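Local coordinates for protein fimbrial subunit CupB6 (Pseudomonas aeruginosa, PDB 5CYL) that forms the adhesive tip of a chaperone-usher pilus and probably mediates bacterial attachment during biofilm formation, at residues W155-R159 / L170-A174; R215-L221 / R239-S244; L245-A250 / R307-A312; I272-K276 / A334-A338; G282-K288 / S317-I323. The contacts are given in a common frame with arbitrary orientation. Residue numbers count along the deposited sequence, not the author numbering.

Interaction 1: residues W155-R159 / L170-A174; sequences WAVDR and LAVPA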
# COMPACT_ATOMS: atom_id res chain seq x y z
N TRP A 155 -15.72 -28.14 0.70
CA TRP A 155 -16.28 -29.50 0.64
C TRP A 155 -17.72 -29.51 0.15
O TRP A 155 -18.59 -28.95 0.81
CB TRP A 155 -16.24 -30.12 2.01
CG TRP A 155 -14.87 -30.17 2.62
CD1 TRP A 155 -14.15 -29.12 3.09
CD2 TRP A 155 -14.07 -31.33 2.82
NE1 TRP A 155 -12.96 -29.55 3.60
CE2 TRP A 155 -12.88 -30.91 3.44
CE3 TRP A 155 -14.24 -32.69 2.54
CZ2 TRP A 155 -11.86 -31.80 3.79
CZ3 TRP A 155 -13.24 -33.58 2.90
CH2 TRP A 155 -12.05 -33.13 3.51
N ALA A 156 -17.99 -30.16 -0.97
CA ALA A 156 -19.40 -30.54 -1.29
C ALA A 156 -19.65 -31.97 -0.87
O ALA A 156 -19.06 -32.87 -1.42
CB ALA A 156 -19.68 -30.38 -2.76
N VAL A 157 -20.52 -32.18 0.10
CA VAL A 157 -20.73 -33.52 0.67
C VAL A 157 -22.21 -33.93 0.67
O VAL A 157 -23.07 -33.19 1.20
CB VAL A 157 -20.17 -33.62 2.10
CG1 VAL A 157 -20.39 -35.01 2.71
CG2 VAL A 157 -18.69 -33.29 2.12
N ASP A 158 -22.50 -35.08 0.06
CA ASP A 158 -23.86 -35.61 0.03
C ASP A 158 -24.19 -36.21 1.39
O ASP A 158 -23.40 -36.99 1.94
CB ASP A 158 -24.03 -36.62 -1.11
CG ASP A 158 -25.41 -37.30 -1.10
OD1 ASP A 158 -25.65 -38.20 -0.26
OD2 ASP A 158 -26.27 -36.93 -1.93
N ARG A 159 -25.37 -35.87 1.91
CA ARG A 159 -25.86 -36.40 3.20
C ARG A 159 -27.39 -36.56 3.24
O ARG A 159 -28.09 -35.93 2.46
CB ARG A 159 -25.40 -35.48 4.33
CG ARG A 159 -23.89 -35.37 4.47
CD ARG A 159 -23.35 -36.31 5.52
NE ARG A 159 -23.79 -35.72 6.78
CZ ARG A 159 -23.60 -36.25 7.97
NH1 ARG A 159 -22.97 -37.40 8.08
NH2 ARG A 159 -24.01 -35.61 9.06
N LEU A 170 -18.68 -30.58 10.00
CA LEU A 170 -19.34 -31.34 8.93
C LEU A 170 -18.71 -32.69 8.90
O LEU A 170 -17.54 -32.81 8.55
CB LEU A 170 -19.17 -30.69 7.56
CG LEU A 170 -19.55 -31.58 6.40
CD1 LEU A 170 -21.03 -31.90 6.47
CD2 LEU A 170 -19.26 -30.88 5.08
N ALA A 171 -19.48 -33.71 9.29
CA ALA A 171 -19.00 -35.11 9.29
C ALA A 171 -18.96 -35.60 7.86
O ALA A 171 -19.89 -35.39 7.10
CB ALA A 171 -19.88 -35.98 10.13
N VAL A 172 -17.85 -36.21 7.45
CA VAL A 172 -17.74 -36.74 6.09
C VAL A 172 -17.78 -38.25 6.22
O VAL A 172 -16.90 -38.82 6.84
CB VAL A 172 -16.47 -36.30 5.33
CG1 VAL A 172 -16.51 -36.87 3.92
CG2 VAL A 172 -16.36 -34.79 5.25
N PRO A 173 -18.80 -38.90 5.64
CA PRO A 173 -18.90 -40.34 5.82
C PRO A 173 -17.72 -41.12 5.27
O PRO A 173 -17.16 -40.75 4.22
CB PRO A 173 -20.18 -40.70 5.05
CG PRO A 173 -21.01 -39.48 5.16
CD PRO A 173 -20.03 -38.35 5.04
N ALA A 174 -17.37 -42.18 6.00
CA ALA A 174 -16.32 -43.14 5.62
C ALA A 174 -16.64 -43.91 4.32
O ALA A 174 -15.75 -44.18 3.54
CB ALA A 174 -16.08 -44.12 6.76
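A loop folds back over its own strand in the N-terminal β-sandwich region of the adhesin. Strand 151-160 belongs to a four-stranded antiparallel sheet, and the chain that follows it returns across one face of the sheet as segment 170-174, before strand 185-189. The strand alternates regularly: W155, V157 and R159 point toward the loop, whereas A156 and D158 point away, where both touch strand 6-22 and D158 OD2 accepts a hydrogen bond from A7 N. End to end, 155-159 and 170-173 run 64° apart, so they meet as crossing chains through side chains, without hydrogen bonds between them. L170 comes first; its CD2 reaches V157 CG2 at 3.9 Å and W155 CB at 4.4 Å, and beyond this contact it also packs on V59 of strand 56-65. At A171 the chain is exposed, yet its carbonyl O lies over one face of the R159 guanidinium, 3.8 Å from NH1, too far for a hydrogen bond. V172 then sets CG2 4.0 Å from W155 CE3 and 4.2 Å from V157 CG2, bridging the indole and V157. P173 completes the cover over the far end of the strand: its CD lies 4.1 Å from V157 CG1 and 3.9 Å from R159 CD, an aliphatic contact that leaves P173 CG near the plane of the guanidinium.

Interaction 2: residues R215-L221 / R239-S244; sequences REINVKL and RSFDIS
Strands 215-221 and 239-244 face each other as nearly antiparallel extended chains (170° between directions, axes 7.8 Å apart), with L221 set opposite R239, V219 opposite F241 and I217 opposite I243. They meet through side chains and are not hydrogen-bonded to each other. R239 loses more surface to this contact than any other residue (76 Å²). Its chi1 m lays CG 3.3 Å from K220 O and 3.8 Å from L221 CD2; chi2 m and chi3 t then carry NE to 3.7 Å from L221 O. V219, in the t rotamer, places CG2 over the face of F241 (chi1 p), a CH-pi contact 3.9 Å from the ring centroid and 15° off its normal. I217 (m, t) extends CD1 to 3.9 Å from CG1 of I243 (also m, t). Each strand bonds to a different neighbour: 215-225 runs parallel to strand 352-361, and 239-245 is antiparallel to strand 311-322. Such face-to-face packing is characteristic of the β-sandwich core of the immunoglobulin-like fimbrial fold.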
# COMPACT_ATOMS: atom_id res chain seq x y z
N ARG A 215 10.26 21.60 -12.88
CA ARG A 215 9.72 22.73 -12.13
C ARG A 215 10.84 23.62 -11.57
O ARG A 215 11.71 23.12 -10.89
CB ARG A 215 8.81 22.25 -10.98
CG ARG A 215 8.06 23.41 -10.31
CD ARG A 215 6.89 22.99 -9.45
NE ARG A 215 7.24 22.77 -8.04
CZ ARG A 215 7.54 21.58 -7.52
NH1 ARG A 215 7.55 20.47 -8.25
NH2 ARG A 215 7.83 21.50 -6.24
N GLU A 216 10.80 24.91 -11.86
CA GLU A 216 11.77 25.85 -11.31
C GLU A 216 11.19 26.72 -10.21
O GLU A 216 10.07 27.17 -10.32
CB GLU A 216 12.32 26.77 -12.39
CG GLU A 216 13.30 26.09 -13.33
CD GLU A 216 14.21 27.09 -13.95
OE1 GLU A 216 13.76 28.23 -14.17
OE2 GLU A 216 15.37 26.73 -14.19
N ILE A 217 11.97 27.00 -9.18
CA ILE A 217 11.53 27.91 -8.12
C ILE A 217 12.56 29.03 -7.97
O ILE A 217 13.76 28.75 -7.86
CB ILE A 217 11.39 27.16 -6.79
CG1 ILE A 217 10.37 26.02 -6.94
CG2 ILE A 217 10.99 28.13 -5.69
CD1 ILE A 217 10.08 25.21 -5.68
N ASN A 218 12.15 30.29 -8.01
CA ASN A 218 13.15 31.39 -7.85
C ASN A 218 13.04 32.06 -6.53
O ASN A 218 11.97 32.53 -6.19
CB ASN A 218 13.08 32.43 -8.93
CG ASN A 218 13.23 31.83 -10.31
OD1 ASN A 218 14.21 31.17 -10.62
ND2 ASN A 218 12.20 31.99 -11.11
N VAL A 219 14.14 32.13 -5.80
CA VAL A 219 14.12 32.81 -4.53
C VAL A 219 15.03 34.01 -4.63
O VAL A 219 16.18 33.91 -5.09
CB VAL A 219 14.54 31.86 -3.40
CG1 VAL A 219 14.34 32.50 -2.04
CG2 VAL A 219 13.78 30.54 -3.50
N LYS A 220 14.49 35.16 -4.24
CA LYS A 220 15.26 36.40 -4.30
C LYS A 220 15.82 36.71 -2.92
O LYS A 220 15.09 36.93 -1.95
CB LYS A 220 14.40 37.56 -4.80
CG LYS A 220 13.80 37.35 -6.19
CD LYS A 220 13.75 38.63 -7.04
CE LYS A 220 13.68 38.31 -8.53
NZ LYS A 220 14.15 39.39 -9.45
N LEU A 221 17.12 36.70 -2.83
CA LEU A 221 17.72 36.91 -1.54
C LEU A 221 17.92 38.40 -1.34
O LEU A 221 18.12 38.86 -0.23
CB LEU A 221 19.02 36.11 -1.43
CG LEU A 221 18.85 34.58 -1.47
CD1 LEU A 221 20.23 33.95 -1.51
CD2 LEU A 221 18.02 34.03 -0.32
N ARG A 239 14.96 34.37 3.79
CA ARG A 239 13.87 34.42 2.83
C ARG A 239 13.16 33.09 2.92
O ARG A 239 13.78 32.04 2.86
CB ARG A 239 14.39 34.67 1.42
CG ARG A 239 15.13 35.99 1.26
CD ARG A 239 14.17 37.16 1.36
NE ARG A 239 14.84 38.46 1.35
CZ ARG A 239 14.98 39.24 2.42
NH1 ARG A 239 14.48 38.86 3.59
NH2 ARG A 239 15.60 40.42 2.31
N SER A 240 11.84 33.10 3.06
CA SER A 240 11.04 31.85 3.17
C SER A 240 10.40 31.36 1.89
O SER A 240 9.82 32.12 1.16
CB SER A 240 9.97 32.00 4.23
OG SER A 240 10.56 31.79 5.51
N PHE A 241 10.55 30.07 1.64
CA PHE A 241 9.92 29.40 0.51
C PHE A 241 9.54 27.98 0.85
O PHE A 241 10.02 27.42 1.81
CB PHE A 241 10.81 29.46 -0.74
CG PHE A 241 12.11 28.76 -0.61
CD1 PHE A 241 13.10 29.23 0.24
CD2 PHE A 241 12.37 27.63 -1.37
CE1 PHE A 241 14.31 28.56 0.34
CE2 PHE A 241 13.59 26.96 -1.30
CZ PHE A 241 14.56 27.43 -0.44
N ASP A 242 8.64 27.40 0.07
CA ASP A 242 8.18 26.03 0.28
C ASP A 242 8.32 25.22 -0.99
O ASP A 242 7.99 25.70 -2.08
CB ASP A 242 6.73 26.07 0.72
CG ASP A 242 6.28 24.80 1.35
OD1 ASP A 242 6.06 23.83 0.68
OD2 ASP A 242 6.11 24.76 2.54
N ILE A 243 8.79 23.99 -0.87
CA ILE A 243 8.81 23.06 -2.01
C ILE A 243 7.68 22.09 -1.73
O ILE A 243 7.68 21.44 -0.70
CB ILE A 243 10.14 22.32 -2.18
CG1 ILE A 243 11.26 23.32 -2.49
CG2 ILE A 243 10.03 21.26 -3.27
CD1 ILE A 243 12.60 22.66 -2.65
N SER A 244 6.71 22.04 -2.62
CA SER A 244 5.53 21.23 -2.38
C SER A 244 5.12 20.26 -3.51
O SER A 244 5.43 20.45 -4.67
CB SER A 244 4.38 22.16 -2.04
OG SER A 244 3.22 21.40 -1.78

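Interaction 3: residues L245-A250 / R307-A312; sequences LSECAA and RVGDSA
Segment 307-312 is a tight reversal: V308 to S311 form a type II' turn, with G309 at phi/psi 53/-129 and D310 at -91/3, closed by V308 N to S311 O (2.9 Å). Beside it, L245 and A312 form an antiparallel hydrogen-bonded pair (L245 N to A312 O 2.7 Å; A312 N to L245 O 2.9 Å, the position of L245 O being less sure). E247 then adopts a left-handed conformation (64/36), which brings C248 N into a hydrogen bond with D310 O at 2.7 Å. The turn is thus the tip of a two-residue β-hairpin joining strands 299-308 and 311-322 of the fimbrial domain, and strand 239-245 ends against it. C248 (chi1 m) points toward the hairpin, with SG 4.0 Å from A312 CB, and forms a disulfide with C209. R307 (chi1 and chi2 m, chi3 -26°, chi4 -95°) places NH2 3.6 Å from C248 CB. Its NH1 makes weak hydrogen bonds to A249 O (3.1 Å) and A250 O (3.3 Å), alongside a stronger one to A252 O.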
# COMPACT_ATOMS: atom_id res chain seq x y z
N LEU A 245 4.42 19.21 -3.13
CA LEU A 245 3.88 18.22 -4.05
C LEU A 245 2.39 18.13 -3.79
O LEU A 245 1.96 18.27 -2.64
CB LEU A 245 4.51 16.84 -3.80
CG LEU A 245 5.94 16.60 -4.27
CD1 LEU A 245 6.46 15.30 -3.69
CD2 LEU A 245 6.02 16.56 -5.79
N SER A 246 1.59 17.89 -4.82
CA SER A 246 0.13 17.78 -4.58
C SER A 246 -0.46 16.58 -5.26
O SER A 246 0.19 15.91 -6.06
CB SER A 246 -0.59 19.06 -4.96
OG SER A 246 -0.16 19.40 -6.27
N GLU A 247 -1.70 16.29 -4.90
CA GLU A 247 -2.39 15.10 -5.39
C GLU A 247 -1.70 13.81 -4.90
O GLU A 247 -1.65 12.82 -5.60
CB GLU A 247 -2.49 15.11 -6.92
CG GLU A 247 -3.36 16.23 -7.46
CD GLU A 247 -3.54 16.17 -8.96
OE1 GLU A 247 -3.08 15.20 -9.61
OE2 GLU A 247 -4.14 17.12 -9.51
N CYS A 248 -1.21 13.87 -3.68
CA CYS A 248 -0.53 12.74 -3.06
C CYS A 248 -1.51 11.66 -2.67
O CYS A 248 -2.57 11.93 -2.12
CB CYS A 248 0.14 13.21 -1.77
SG CYS A 248 1.57 14.26 -2.09
N ALA A 249 -1.12 10.41 -2.88
CA ALA A 249 -1.89 9.25 -2.37
C ALA A 249 -1.90 9.26 -0.85
O ALA A 249 -0.94 9.72 -0.26
CB ALA A 249 -1.27 7.94 -2.87
N ALA A 250 -2.95 8.74 -0.22
CA ALA A 250 -3.08 8.90 1.25
C ALA A 250 -1.83 8.47 2.02
O ALA A 250 -1.46 9.12 2.98
CB ALA A 250 -4.30 8.18 1.79
N ARG A 307 3.34 15.83 5.61
CA ARG A 307 2.11 15.51 4.90
C ARG A 307 0.96 16.31 5.46
O ARG A 307 0.71 16.25 6.65
CB ARG A 307 1.80 14.04 4.96
CG ARG A 307 2.70 13.20 4.07
CD ARG A 307 2.48 13.37 2.56
NE ARG A 307 1.12 13.79 2.23
CZ ARG A 307 0.11 13.00 1.90
NH1 ARG A 307 0.29 11.70 1.83
NH2 ARG A 307 -1.10 13.50 1.61
N VAL A 308 0.30 17.10 4.63
CA VAL A 308 -0.88 17.86 5.04
C VAL A 308 -1.96 17.75 3.96
O VAL A 308 -1.71 18.07 2.80
CB VAL A 308 -0.59 19.34 5.29
CG1 VAL A 308 -1.47 19.83 6.41
CG2 VAL A 308 0.86 19.58 5.64
N GLY A 309 -3.15 17.23 4.31
CA GLY A 309 -4.18 16.94 3.30
C GLY A 309 -3.63 16.07 2.18
O GLY A 309 -2.98 15.10 2.42
N ASP A 310 -3.86 16.50 0.95
CA ASP A 310 -3.41 15.78 -0.23
C ASP A 310 -2.03 16.18 -0.74
O ASP A 310 -1.59 15.68 -1.76
CB ASP A 310 -4.44 15.99 -1.36
CG ASP A 310 -5.75 15.31 -1.07
OD1 ASP A 310 -5.78 14.42 -0.18
OD2 ASP A 310 -6.75 15.70 -1.72
N SER A 311 -1.37 17.09 -0.03
CA SER A 311 -0.05 17.56 -0.46
C SER A 311 1.07 17.34 0.56
O SER A 311 0.85 17.27 1.75
CB SER A 311 -0.11 19.03 -0.91
OG SER A 311 -0.71 19.76 0.10
N ALA A 312 2.28 17.21 0.06
CA ALA A 312 3.47 17.07 0.87
C ALA A 312 4.39 18.25 0.58
O ALA A 312 4.65 18.60 -0.54
CB ALA A 312 4.15 15.77 0.54

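Interaction 4: residues I272-K276 / A334-A338; sequences ILSLK and ADGAA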
# COMPACT_ATOMS: atom_id res chain seq x y z
N ILE A 272 26.88 24.64 3.03
CA ILE A 272 27.10 25.89 2.31
C ILE A 272 26.88 25.62 0.83
O ILE A 272 27.65 24.89 0.22
CB ILE A 272 28.55 26.46 2.51
CG1 ILE A 272 29.07 26.35 3.95
CG2 ILE A 272 28.62 27.91 2.07
CD1 ILE A 272 28.36 27.25 4.88
N LEU A 273 25.83 26.21 0.28
CA LEU A 273 25.63 26.22 -1.16
C LEU A 273 26.54 27.25 -1.84
O LEU A 273 26.68 28.38 -1.38
CB LEU A 273 24.19 26.53 -1.44
CG LEU A 273 23.68 26.42 -2.86
CD1 LEU A 273 23.93 25.07 -3.45
CD2 LEU A 273 22.20 26.74 -2.90
N SER A 274 27.13 26.87 -2.95
CA SER A 274 28.14 27.70 -3.61
C SER A 274 27.48 28.81 -4.41
O SER A 274 26.37 28.64 -4.88
CB SER A 274 28.96 26.81 -4.56
OG SER A 274 28.80 27.13 -5.95
N LEU A 275 28.19 29.92 -4.60
CA LEU A 275 27.72 30.96 -5.54
C LEU A 275 28.26 30.67 -6.95
O LEU A 275 29.36 30.11 -7.06
CB LEU A 275 28.13 32.36 -5.09
CG LEU A 275 27.64 32.90 -3.75
CD1 LEU A 275 28.19 34.31 -3.58
CD2 LEU A 275 26.12 32.90 -3.56
N LYS A 276 27.49 30.98 -8.00
CA LYS A 276 27.98 30.89 -9.38
C LYS A 276 29.21 31.80 -9.49
O LYS A 276 29.21 32.92 -8.96
CB LYS A 276 26.91 31.30 -10.39
CG LYS A 276 27.30 30.91 -11.81
CD LYS A 276 26.18 31.04 -12.83
CE LYS A 276 26.51 30.19 -14.07
NZ LYS A 276 25.40 29.71 -14.95
N ALA A 334 25.44 37.59 -6.60
CA ALA A 334 25.47 36.38 -5.78
C ALA A 334 24.35 35.44 -6.19
O ALA A 334 23.21 35.52 -5.68
CB ALA A 334 25.39 36.71 -4.32
N ASP A 335 24.68 34.48 -7.06
CA ASP A 335 23.66 33.54 -7.54
C ASP A 335 24.02 32.09 -7.27
O ASP A 335 25.16 31.70 -7.42
CB ASP A 335 23.35 33.76 -9.01
CG ASP A 335 22.59 35.07 -9.28
OD1 ASP A 335 22.10 35.76 -8.36
OD2 ASP A 335 22.49 35.41 -10.49
N GLY A 336 23.02 31.31 -6.86
CA GLY A 336 23.26 29.90 -6.62
C GLY A 336 22.11 29.05 -7.06
O GLY A 336 20.99 29.54 -7.21
N ALA A 337 22.36 27.77 -7.26
CA ALA A 337 21.27 26.91 -7.72
C ALA A 337 21.30 25.56 -7.03
O ALA A 337 22.36 25.01 -6.85
CB ALA A 337 21.36 26.73 -9.21
N ALA A 338 20.15 25.06 -6.61
CA ALA A 338 20.07 23.72 -6.02
C ALA A 338 19.13 22.87 -6.84
O ALA A 338 17.98 23.24 -7.06
CB ALA A 338 19.57 23.80 -4.59
O HOH W 1 27.07 34.32 -7.88
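This is a mixed contact, one main-chain hydrogen bond beside leucine packing, between a loop and a strand at one side of the fimbrial β-sandwich. Segment 272-276, from the connection between strands 255-260 and 283-289, crosses strand 332-343, its part 273-276 running 121° from 334-338. The nearest CA atoms are those of L275 and G336, 4.7 Å apart. Next to them, K276 N donates to D335 O at 2.5 Å in an almost straight hydrogen bond (173°), and L275 CA approaches D335 O to 3.3 Å as a CA-H...O contact. A water extends this link, accepting from D335 N (2.5 Å) and hydrogen-bonding with K276 O (2.8 Å). Apolar side chains fill the rest: L275 CD1 rests 3.8 Å from A334 CB, while L273 places CD2 4.3 Å from A338 CB and CD1 3.7 Å from A337 O. Both leucines continue inward to I285. D335 points away from the loop, its OD1 accepting from G358 N of strand 352-361. A CB on G336 would lie only 3.0 Å from S274 O, so glycine suits this close approach. Because the direct hydrogen bond and the water bridge use main-chain atoms, the polar join depends on backbone position.

Interaction 5: residues G282-K288 / S317-I323; sequences GFGIVVK and SAAYIRI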
# COMPACT_ATOMS: atom_id res chain seq x y z
N GLY A 282 33.68 34.92 -1.27
CA GLY A 282 33.75 34.65 0.18
C GLY A 282 32.39 34.52 0.85
O GLY A 282 32.27 34.73 2.06
N PHE A 283 31.39 34.20 0.06
CA PHE A 283 30.04 34.06 0.54
C PHE A 283 29.43 32.80 0.02
O PHE A 283 29.84 32.28 -1.02
CB PHE A 283 29.18 35.26 0.11
CG PHE A 283 29.58 36.54 0.77
CD1 PHE A 283 30.61 37.31 0.25
CD2 PHE A 283 28.94 36.96 1.92
CE1 PHE A 283 30.98 38.49 0.87
CE2 PHE A 283 29.31 38.14 2.57
CZ PHE A 283 30.32 38.91 2.04
N GLY A 284 28.43 32.34 0.73
CA GLY A 284 27.67 31.21 0.28
C GLY A 284 26.23 31.39 0.65
O GLY A 284 25.86 32.42 1.26
N ILE A 285 25.43 30.39 0.34
CA ILE A 285 24.02 30.39 0.73
C ILE A 285 23.72 29.24 1.73
O ILE A 285 24.18 28.12 1.54
CB ILE A 285 23.15 30.28 -0.51
CG1 ILE A 285 23.25 31.55 -1.31
CG2 ILE A 285 21.71 30.08 -0.13
CD1 ILE A 285 22.77 31.38 -2.71
N VAL A 286 22.99 29.53 2.80
CA VAL A 286 22.52 28.46 3.69
C VAL A 286 21.00 28.31 3.66
O VAL A 286 20.29 29.30 3.72
CB VAL A 286 23.00 28.63 5.14
CG1 VAL A 286 24.47 28.26 5.25
CG2 VAL A 286 22.78 30.03 5.62
N VAL A 287 20.49 27.07 3.63
CA VAL A 287 19.05 26.84 3.65
C VAL A 287 18.65 26.03 4.86
O VAL A 287 19.17 24.91 5.10
CB VAL A 287 18.57 26.11 2.41
CG1 VAL A 287 17.06 26.16 2.31
CG2 VAL A 287 19.20 26.73 1.19
N LYS A 288 17.69 26.55 5.60
CA LYS A 288 17.27 25.91 6.83
C LYS A 288 15.93 25.15 6.70
O LYS A 288 14.93 25.71 6.28
CB LYS A 288 17.20 26.96 7.90
CG LYS A 288 16.77 26.36 9.20
CD LYS A 288 16.23 27.47 10.04
CE LYS A 288 16.10 26.99 11.44
NZ LYS A 288 15.66 28.08 12.35
N SER A 317 13.88 28.14 4.45
CA SER A 317 14.31 29.53 4.49
C SER A 317 15.76 29.61 4.03
O SER A 317 16.55 28.71 4.27
CB SER A 317 14.13 30.14 5.88
OG SER A 317 15.19 29.75 6.73
N ALA A 318 16.11 30.69 3.36
CA ALA A 318 17.45 30.85 2.80
C ALA A 318 18.07 32.21 3.10
O ALA A 318 17.37 33.21 3.24
CB ALA A 318 17.43 30.59 1.30
N ALA A 319 19.40 32.23 3.20
CA ALA A 319 20.13 33.47 3.44
C ALA A 319 21.55 33.36 2.94
O ALA A 319 22.05 32.26 2.69
CB ALA A 319 20.12 33.87 4.90
N TYR A 320 22.17 34.51 2.73
CA TYR A 320 23.61 34.57 2.46
C TYR A 320 24.41 34.30 3.74
O TYR A 320 24.02 34.72 4.84
CB TYR A 320 23.96 35.94 1.92
CG TYR A 320 23.55 36.09 0.48
CD1 TYR A 320 24.10 35.25 -0.50
CD2 TYR A 320 22.62 37.03 0.10
CE1 TYR A 320 23.74 35.36 -1.83
CE2 TYR A 320 22.23 37.15 -1.23
CZ TYR A 320 22.78 36.32 -2.19
OH TYR A 320 22.45 36.45 -3.53
N ILE A 321 25.52 33.61 3.61
CA ILE A 321 26.42 33.41 4.76
C ILE A 321 27.81 33.85 4.37
O ILE A 321 28.24 33.63 3.23
CB ILE A 321 26.44 31.95 5.22
CG1 ILE A 321 27.06 31.84 6.62
CG2 ILE A 321 27.13 31.07 4.19
CD1 ILE A 321 27.09 30.45 7.20
N ARG A 322 28.52 34.46 5.30
CA ARG A 322 29.89 34.85 5.00
C ARG A 322 30.91 33.76 5.30
O ARG A 322 31.07 33.35 6.45
CB ARG A 322 30.23 36.09 5.78
CG ARG A 322 31.65 36.55 5.57
CD ARG A 322 32.10 37.42 6.71
NE ARG A 322 33.53 37.55 6.75
CZ ARG A 322 34.17 38.48 7.44
NH1 ARG A 322 33.49 39.36 8.18
NH2 ARG A 322 35.49 38.51 7.41
N ILE A 323 31.61 33.30 4.28
CA ILE A 323 32.62 32.28 4.55
C ILE A 323 34.07 32.77 4.50
O ILE A 323 34.89 32.13 5.12
CB ILE A 323 32.46 31.02 3.69
CG1 ILE A 323 32.76 31.43 2.25
CG2 ILE A 323 31.08 30.41 3.95
CD1 ILE A 323 32.35 30.48 1.15
O HOH W 2 13.07 27.51 7.41
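Main-chain hydrogen bonds dominate. G284 pairs with I321 (G284 N to I321 O 2.8 Å, I321 N to G284 O 2.7 Å), V286 with A319 (V286 N to A319 O 2.9 Å, A319 N to V286 O 3.1 Å) and K288 with S317 (K288 N to S317 O 2.8 Å, S317 N to K288 O 3.2 Å). I323 N adds a bond to G282 O at 2.7 Å. The strands are antiparallel (143°) and form part of the immunoglobulin-like fimbrial sandwich, where strand 311-322 lies between 283-289 and 239-245. Among apolar contacts, F283, I285, V287, A318 and Y320 lie on one face: I285 CG1 meets Y320 CE1 at 3.9 Å, V287 CG2 meets A318 CB at 4.2 Å, and this side packs against F356 and L221. On the other, V286 CG1 touches I321 CD1 at 3.9 Å. Polar ends find partners outside the pair, Y320 OH on A334 O and R322 NH1 on F229 O.

Interaction 1 lies in the N-terminal part of an elongated chain, its centre 54 to 80 Å from those of the others, and closes before they open; this separation is consistent with distinct adhesive and pilus-joining parts. Interactions 2 to 5 reach one mixed sheet system of the C-terminal fimbrial domain. Interaction 2 closes before 3, 4 and 5; interaction 3 alternates in sequence with 4 and 5, and 5 is nested inside 4. Strand 311-322 serves interactions 3 and 5 and neighbours strand 239-245 of interaction 2. Interactions 4 and 5 touch, centres 9 Å apart; that of interaction 3 is 30 Å from theirs. Strand 352-361, probably an appended donor-strand sequence rather than native subunit, fills the groove between 215-225 and 332-343.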